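Local coordinates for chain length determinant protein (Shigella flexneri, PDB 4ZM5) that probably regulates the length of the O-antigen polysaccharide chains of lipopolysaccharide, as a polysaccharide antigen chain regulator of the bacterial envelope, at residues Met96-Tyr101 with Met231-Pro236. The protein carries 1 engineered substitution. Sequence-based numbering, arbitrary orientation.
Sequences MKLAQY and MKPTLP
The carbonyl oxygen of Pro-233 accepts a hydrogen bond from the side-chain amide of Gln-95, one helical turn ahead of Ala-99, and the ring of the same proline packs against Leu-98 and Ala-99. The contact lies in the α/β base domain of the Wzz fold, where the loop after strand 228-229 passes beside the early turns of the long helix 91-159. This end of the elongated chain, where both termini lie, is probably the membrane-proximal one.

No hydrogen bond links 96-101 to 231-236 directly, and the modest interface buries 118 Å². Pro-233 CG rests against the helix backbone, 3.9 Å from Ala-99 N and equally near its CA, with Ala-99 CB alongside at 4.0 Å. The other apolar touch comes from one branch of Leu-98: CG is anti to the backbone N (chi1 -176°), and CD2 reaches out to the proline ring while CD1 diverges from it. Leu-98 also packs on Ser-8, Ala-10 and Tyr-86, joining helix and sheet.

Beyond the proline, Thr-234 pairs with Thr-9 of strand 6-13, and Leu-235 O accepts a hydrogen bond from Asn-62 of a neighbouring subunit. The loop is thus held between helix, sheet and the adjoining copy, with Leu-98 CD2 placed 3.9 Å from Pro-233 CB.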
loop_
_atom_site.group_PDB
_atom_site.type_symbol
_atom_site.label_atom_id
_atom_site.label_comp_id
_atom_site.label_asym_id
_atom_site.label_seq_id
_atom_site.Cartn_x
_atom_site.Cartn_y
_atom_site.Cartn_z
ATOM N N MET B 96 1.842 -37.022 15.862
ATOM C CA MET B 96 1.626 -37.270 14.445
ATOM C C MET B 96 0.392 -36.510 13.937
ATOM O O MET B 96 0.488 -35.766 12.952
ATOM C CB MET B 96 1.437 -38.773 14.241
ATOM C CG MET B 96 1.738 -39.248 12.862
ATOM S SD MET B 96 1.090 -40.914 12.592
ATOM C CE MET B 96 1.965 -41.867 13.916
ATOM N N LYS B 97 -0.757 -36.685 14.631
ATOM C CA LYS B 97 -2.018 -36.062 14.249
ATOM C C LYS B 97 -1.947 -34.540 14.376
ATOM O O LYS B 97 -2.449 -33.849 13.485
ATOM C CB LYS B 97 -3.200 -36.644 15.035
ATOM C CG LYS B 97 -3.518 -38.090 14.641
ATOM C CD LYS B 97 -4.986 -38.446 14.774
ATOM C CE LYS B 97 -5.228 -39.899 14.439
ATOM N NZ LYS B 97 -6.675 -40.227 14.313
ATOM N N LEU B 98 -1.253 -34.012 15.421
ATOM C CA LEU B 98 -1.107 -32.560 15.557
ATOM C C LEU B 98 -0.342 -31.982 14.355
ATOM O O LEU B 98 -0.860 -31.062 13.714
ATOM C CB LEU B 98 -0.458 -32.121 16.882
ATOM C CG LEU B 98 -0.376 -30.586 17.087
ATOM C CD1 LEU B 98 -1.751 -29.920 16.929
ATOM C CD2 LEU B 98 0.248 -30.234 18.396
ATOM N N ALA B 99 0.846 -32.554 14.022
ATOM C CA ALA B 99 1.678 -32.143 12.888
ATOM C C ALA B 99 0.901 -32.235 11.571
ATOM O O ALA B 99 1.006 -31.326 10.745
ATOM C CB ALA B 99 2.935 -32.983 12.825
ATOM N N GLN B 100 0.072 -33.295 11.402
ATOM C CA GLN B 100 -0.751 -33.503 10.204
ATOM C C GLN B 100 -1.776 -32.383 10.067
ATOM O O GLN B 100 -1.892 -31.806 8.984
ATOM C CB GLN B 100 -1.449 -34.881 10.225
ATOM C CG GLN B 100 -0.541 -36.045 9.835
ATOM C CD GLN B 100 -1.244 -37.384 9.949
ATOM O OE1 GLN B 100 -2.095 -37.744 9.120
ATOM N NE2 GLN B 100 -0.889 -38.163 10.965
ATOM N N TYR B 101 -2.482 -32.043 11.163
ATOM C CA TYR B 101 -3.489 -30.987 11.163
ATOM C C TYR B 101 -2.845 -29.614 10.890
ATOM O O TYR B 101 -3.450 -28.795 10.203
ATOM C CB TYR B 101 -4.303 -30.982 12.476
ATOM C CG TYR B 101 -5.335 -32.098 12.584
ATOM C CD1 TYR B 101 -6.271 -32.313 11.573
ATOM C CD2 TYR B 101 -5.395 -32.920 13.718
ATOM C CE1 TYR B 101 -7.218 -33.342 11.667
ATOM C CE2 TYR B 101 -6.344 -33.944 13.827
ATOM C CZ TYR B 101 -7.252 -34.153 12.800
ATOM O OH TYR B 101 -8.168 -35.177 12.912
ATOM N N MET B 231 7.795 -23.762 19.075
ATOM C CA MET B 231 7.937 -25.140 19.512
ATOM C C MET B 231 7.148 -26.057 18.570
ATOM O O MET B 231 5.938 -25.877 18.408
ATOM C CB MET B 231 7.427 -25.262 20.965
ATOM C CG MET B 231 7.722 -26.578 21.623
ATOM S SD MET B 231 6.948 -26.664 23.253
ATOM C CE MET B 231 5.247 -26.817 22.781
ATOM N N LYS B 232 7.828 -27.051 17.966
ATOM C CA LYS B 232 7.195 -28.037 17.071
ATOM C C LYS B 232 6.336 -29.031 17.896
ATOM O O LYS B 232 6.533 -29.071 19.111
ATOM C CB LYS B 232 8.256 -28.762 16.249
ATOM C CG LYS B 232 9.054 -27.796 15.358
ATOM C CD LYS B 232 9.745 -28.521 14.244
ATOM C CE LYS B 232 10.442 -27.586 13.301
ATOM N NZ LYS B 232 10.909 -28.297 12.078
ATOM N N PRO B 233 5.365 -29.816 17.313
ATOM C CA PRO B 233 4.549 -30.719 18.163
ATOM C C PRO B 233 5.394 -31.636 19.049
ATOM O O PRO B 233 6.332 -32.294 18.578
ATOM C CB PRO B 233 3.715 -31.525 17.159
ATOM C CG PRO B 233 3.629 -30.658 15.978
ATOM C CD PRO B 233 4.941 -29.908 15.899
ATOM N N THR B 234 5.102 -31.602 20.360
ATOM C CA THR B 234 5.820 -32.396 21.352
ATOM C C THR B 234 5.410 -33.853 21.324
ATOM O O THR B 234 4.308 -34.188 20.894
ATOM C CB THR B 234 5.599 -31.877 22.781
ATOM O OG1 THR B 234 4.215 -31.947 23.129
ATOM C CG2 THR B 234 6.176 -30.501 23.015
ATOM N N LEU B 235 6.307 -34.708 21.821
ATOM C CA LEU B 235 6.070 -36.111 22.053
ATOM C C LEU B 235 5.827 -36.230 23.569
ATOM O O LEU B 235 6.794 -36.081 24.333
ATOM C CB LEU B 235 7.266 -36.964 21.566
ATOM C CG LEU B 235 7.114 -38.482 21.670
ATOM C CD1 LEU B 235 6.131 -39.006 20.652
ATOM C CD2 LEU B 235 8.437 -39.153 21.473
ATOM N N PRO B 236 4.549 -36.349 24.038
ATOM C CA PRO B 236 4.314 -36.407 25.492
ATOM C C PRO B 236 5.001 -37.629 26.125
ATOM O O PRO B 236 4.906 -38.744 25.603
ATOM C CB PRO B 236 2.785 -36.451 25.619
ATOM C CG PRO B 236 2.287 -36.879 24.295
ATOM C CD PRO B 236 3.283 -36.430 23.280
#